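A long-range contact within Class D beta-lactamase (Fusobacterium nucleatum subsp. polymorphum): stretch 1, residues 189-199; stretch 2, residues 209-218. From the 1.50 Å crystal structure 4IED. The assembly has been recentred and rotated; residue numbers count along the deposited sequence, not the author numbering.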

# COMPACT_ATOMS: atom_id res chain seq x y z
N ASP A 189 5.66 20.60 -8.56
CA ASP A 189 6.86 21.25 -8.17
C ASP A 189 7.08 21.12 -6.65
O ASP A 189 8.24 21.00 -6.23
CB ASP A 189 6.85 22.74 -8.55
CG ASP A 189 6.91 22.99 -10.05
OD1 ASP A 189 7.20 22.05 -10.82
OD2 ASP A 189 6.87 24.20 -10.42
N ASP A 190 6.04 21.25 -5.88
CA ASP A 190 6.16 21.37 -4.45
C ASP A 190 5.92 20.10 -3.65
O ASP A 190 6.04 20.11 -2.44
CB ASP A 190 5.21 22.45 -3.94
CG ASP A 190 5.46 23.81 -4.57
OD1 ASP A 190 6.62 24.23 -4.64
OD2 ASP A 190 4.46 24.47 -4.93
N PHE A 191 5.54 19.02 -4.33
CA PHE A 191 5.37 17.76 -3.62
C PHE A 191 5.34 16.63 -4.66
O PHE A 191 5.05 16.87 -5.84
CB PHE A 191 4.00 17.74 -2.85
CG PHE A 191 2.83 17.70 -3.73
CD1 PHE A 191 2.24 16.50 -4.06
CD2 PHE A 191 2.21 18.87 -4.13
CE1 PHE A 191 1.16 16.49 -4.91
CE2 PHE A 191 1.13 18.85 -5.03
CZ PHE A 191 0.60 17.65 -5.36
N ILE A 192 5.63 15.42 -4.21
CA ILE A 192 5.39 14.20 -5.02
C ILE A 192 4.70 13.17 -4.08
O ILE A 192 5.17 12.86 -2.97
CB ILE A 192 6.72 13.65 -5.61
CG1 ILE A 192 6.37 12.50 -6.52
CG2 ILE A 192 7.73 13.32 -4.62
CD1 ILE A 192 7.55 12.09 -7.34
N LEU A 193 3.55 12.71 -4.56
CA LEU A 193 2.69 11.74 -3.88
C LEU A 193 2.96 10.37 -4.51
O LEU A 193 2.87 10.22 -5.72
CB LEU A 193 1.27 12.12 -4.11
CG LEU A 193 0.18 11.11 -3.72
CD1 LEU A 193 0.18 10.79 -2.23
CD2 LEU A 193 -1.21 11.51 -4.21
N HIS A 194 3.33 9.43 -3.65
CA HIS A 194 3.43 8.00 -3.94
C HIS A 194 2.37 7.24 -3.11
O HIS A 194 1.98 7.62 -2.01
CB HIS A 194 4.75 7.49 -3.46
CG HIS A 194 5.95 8.07 -4.14
ND1 HIS A 194 6.53 9.30 -3.89
CD2 HIS A 194 6.77 7.43 -5.00
CE1 HIS A 194 7.61 9.41 -4.66
NE2 HIS A 194 7.80 8.26 -5.28
N GLY A 195 1.84 6.18 -3.71
CA GLY A 195 0.92 5.34 -2.90
C GLY A 195 0.32 4.19 -3.66
O GLY A 195 0.73 3.90 -4.81
N LYS A 196 -0.49 3.41 -2.91
CA LYS A 196 -1.16 2.23 -3.43
C LYS A 196 -2.51 2.08 -2.72
O LYS A 196 -2.57 2.15 -1.51
CB LYS A 196 -0.32 0.99 -3.22
CG LYS A 196 -0.91 -0.31 -3.73
CD LYS A 196 -0.87 -0.41 -5.24
CE LYS A 196 -1.62 -1.58 -5.84
NZ LYS A 196 -3.04 -1.37 -5.93
N THR A 197 -3.52 1.78 -3.53
CA THR A 197 -4.89 1.51 -3.02
C THR A 197 -5.07 0.01 -2.87
O THR A 197 -4.37 -0.84 -3.47
CB THR A 197 -5.93 2.06 -3.96
OG1 THR A 197 -5.61 1.59 -5.30
CG2 THR A 197 -5.99 3.56 -3.96
N GLY A 198 -5.99 -0.36 -2.00
CA GLY A 198 -6.39 -1.79 -1.84
C GLY A 198 -7.78 -1.91 -1.27
O GLY A 198 -8.29 -0.95 -0.72
N TRP A 199 -8.39 -3.04 -1.49
CA TRP A 199 -9.74 -3.27 -0.99
C TRP A 199 -9.81 -4.79 -0.59
O TRP A 199 -9.82 -5.68 -1.44
CB TRP A 199 -10.81 -2.97 -2.04
CG TRP A 199 -12.24 -2.91 -1.51
CD1 TRP A 199 -12.65 -2.57 -0.26
CD2 TRP A 199 -13.43 -3.07 -2.30
NE1 TRP A 199 -14.04 -2.51 -0.23
CE2 TRP A 199 -14.54 -2.81 -1.46
CE3 TRP A 199 -13.66 -3.43 -3.63
CZ2 TRP A 199 -15.84 -2.94 -1.92
CZ3 TRP A 199 -14.99 -3.55 -4.07
CH2 TRP A 199 -16.02 -3.28 -3.21
N GLY A 209 -11.30 -0.79 2.88
CA GLY A 209 -10.55 -0.06 1.85
C GLY A 209 -9.30 0.61 2.40
O GLY A 209 -9.35 1.28 3.39
N TRP A 210 -8.20 0.44 1.73
CA TRP A 210 -6.86 1.02 2.11
C TRP A 210 -6.40 2.03 1.07
O TRP A 210 -6.59 1.81 -0.14
CB TRP A 210 -5.78 -0.08 2.13
CG TRP A 210 -5.72 -1.08 3.24
CD1 TRP A 210 -6.18 -2.36 3.20
CD2 TRP A 210 -5.02 -0.91 4.48
NE1 TRP A 210 -5.92 -3.00 4.39
CE2 TRP A 210 -5.15 -2.14 5.19
CE3 TRP A 210 -4.37 0.20 5.11
CZ2 TRP A 210 -4.55 -2.31 6.42
CZ3 TRP A 210 -3.78 0.04 6.28
CH2 TRP A 210 -3.83 -1.24 6.96
N PHE A 211 -5.67 3.03 1.55
CA PHE A 211 -4.81 3.86 0.68
C PHE A 211 -3.64 4.22 1.56
O PHE A 211 -3.76 4.80 2.62
CB PHE A 211 -5.55 5.09 0.08
CG PHE A 211 -4.71 6.00 -0.77
CD1 PHE A 211 -3.88 5.49 -1.74
CD2 PHE A 211 -4.77 7.35 -0.60
CE1 PHE A 211 -3.13 6.36 -2.53
CE2 PHE A 211 -4.01 8.22 -1.39
CZ PHE A 211 -3.24 7.70 -2.33
N VAL A 212 -2.45 3.81 1.10
CA VAL A 212 -1.17 4.01 1.85
C VAL A 212 -0.14 4.61 0.92
O VAL A 212 -0.17 4.40 -0.26
CB VAL A 212 -0.65 2.73 2.53
CG1 VAL A 212 -1.79 1.99 3.28
CG2 VAL A 212 -0.00 1.80 1.56
N GLY A 213 0.79 5.36 1.53
CA GLY A 213 1.84 5.98 0.69
C GLY A 213 2.63 7.00 1.48
O GLY A 213 2.72 6.98 2.69
N TRP A 214 3.17 7.94 0.74
CA TRP A 214 3.84 9.07 1.30
C TRP A 214 3.90 10.22 0.30
O TRP A 214 3.71 10.06 -0.88
CB TRP A 214 5.29 8.73 1.75
CG TRP A 214 6.24 8.46 0.58
CD1 TRP A 214 7.14 9.36 0.05
CD2 TRP A 214 6.49 7.19 -0.05
NE1 TRP A 214 7.87 8.72 -0.91
CE2 TRP A 214 7.46 7.41 -1.06
CE3 TRP A 214 5.90 5.96 0.03
CZ2 TRP A 214 7.91 6.38 -1.88
CZ3 TRP A 214 6.34 4.95 -0.77
CH2 TRP A 214 7.28 5.16 -1.76
N ILE A 215 4.22 11.40 0.86
CA ILE A 215 4.37 12.66 0.10
C ILE A 215 5.72 13.23 0.54
O ILE A 215 5.96 13.49 1.72
CB ILE A 215 3.28 13.70 0.35
CG1 ILE A 215 1.96 13.15 -0.09
CG2 ILE A 215 3.55 14.95 -0.49
CD1 ILE A 215 0.80 14.06 0.21
N GLU A 216 6.59 13.44 -0.47
CA GLU A 216 7.89 14.11 -0.24
C GLU A 216 7.76 15.55 -0.73
O GLU A 216 7.34 15.80 -1.89
CB GLU A 216 9.06 13.37 -0.89
CG GLU A 216 10.36 14.08 -0.52
CD GLU A 216 11.62 13.24 -0.56
OE1 GLU A 216 12.69 13.78 -0.18
OE2 GLU A 216 11.65 12.05 -0.88
N THR A 217 8.20 16.47 0.09
CA THR A 217 8.30 17.89 -0.23
C THR A 217 9.76 18.31 -0.21
O THR A 217 10.60 17.44 -0.11
CB THR A 217 7.47 18.69 0.72
OG1 THR A 217 8.06 18.60 2.04
CG2 THR A 217 6.01 18.20 0.81
N SER A 218 10.03 19.61 -0.40
CA SER A 218 11.41 20.04 -0.48
C SER A 218 12.17 19.75 0.80
O SER A 218 13.41 19.66 0.77
CB SER A 218 11.47 21.56 -0.81
OG SER A 218 10.92 22.30 0.27
O HOH W 1 8.02 21.62 -1.39

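What holds the two stretches together most firmly? Two antiparallel strands run side by side, and four residue pairs each exchange two backbone hydrogen bonds. Ile 192 N donates to Glu 216 O at 2.9 Å, and Glu 216 N returns a bond to Ile 192 O at 2.9 Å. The ladder repeats every second residue: His 194 N to Trp 214 O at 2.9 Å and Trp 214 N to His 194 O at 3.0 Å, then Lys 196 N to Val 212 O at 2.8 Å with its return bond. Gly 198 and Trp 210 complete it, Trp 210 N reaching Gly 198 O at 2.8 Å. Between these rungs CA-H...O contacts add a weaker polar component, as from Ile 215 CA to Ile 192 O at 3.2 Å.

What happens where the ladder gives way to loop? A water takes over as bridge, donating to Asp 190 O at 2.7 Å and accepting from Ser 218 N at 3.0 Å. It thus links the backbones beyond the last direct pair, at Ile 192 and Glu 216.

How do the side chains pack on the face that carries His 194 and Trp 214? These two form an offset stack: the His 194 ring and the five-membered ring of Trp 214 have centroids 4.3 Å apart and planes only 13° from parallel. The p rotamer of Trp 214 brings its ring back over its partner, so that His 194 CB lies 3.6 Å from the centroid of the six-membered ring, over the face. His 194 ND1 and Trp 214 NE1 are 3.3 Å apart, but the angle is too poor for a hydrogen bond; flat contact is what these two side chains offer. Farther along, Lys 196 NZ donates to Thr 197 O of its own strand at 2.8 Å.

Why do glycines face each other on the other side of the sheet? At Gly 195 and Gly 213 the CA atoms approach to 3.8 Å, leaving no room for side chains: an ideal CB on Gly 213 would lie 1.9 Å from His 194 O, and one on Gly 195 would lie 2.9 Å from Phe 211 CE1. Along this same face Leu 193 CD1 meets Ile 215 CG1 at 3.6 Å and Thr 197 CG2 approaches Phe 211 CD1 at 3.6 Å. At the end of the ladder, Phe 191 CB lies 3.7 Å from Ile 215 CG2. Leu 193, Ile 215 and Phe 211 are buried, which suits apolar side chains, whereas Glu 216 is partly exposed and its end leads away. Together the stretches bury 805 Å², summed over both sides.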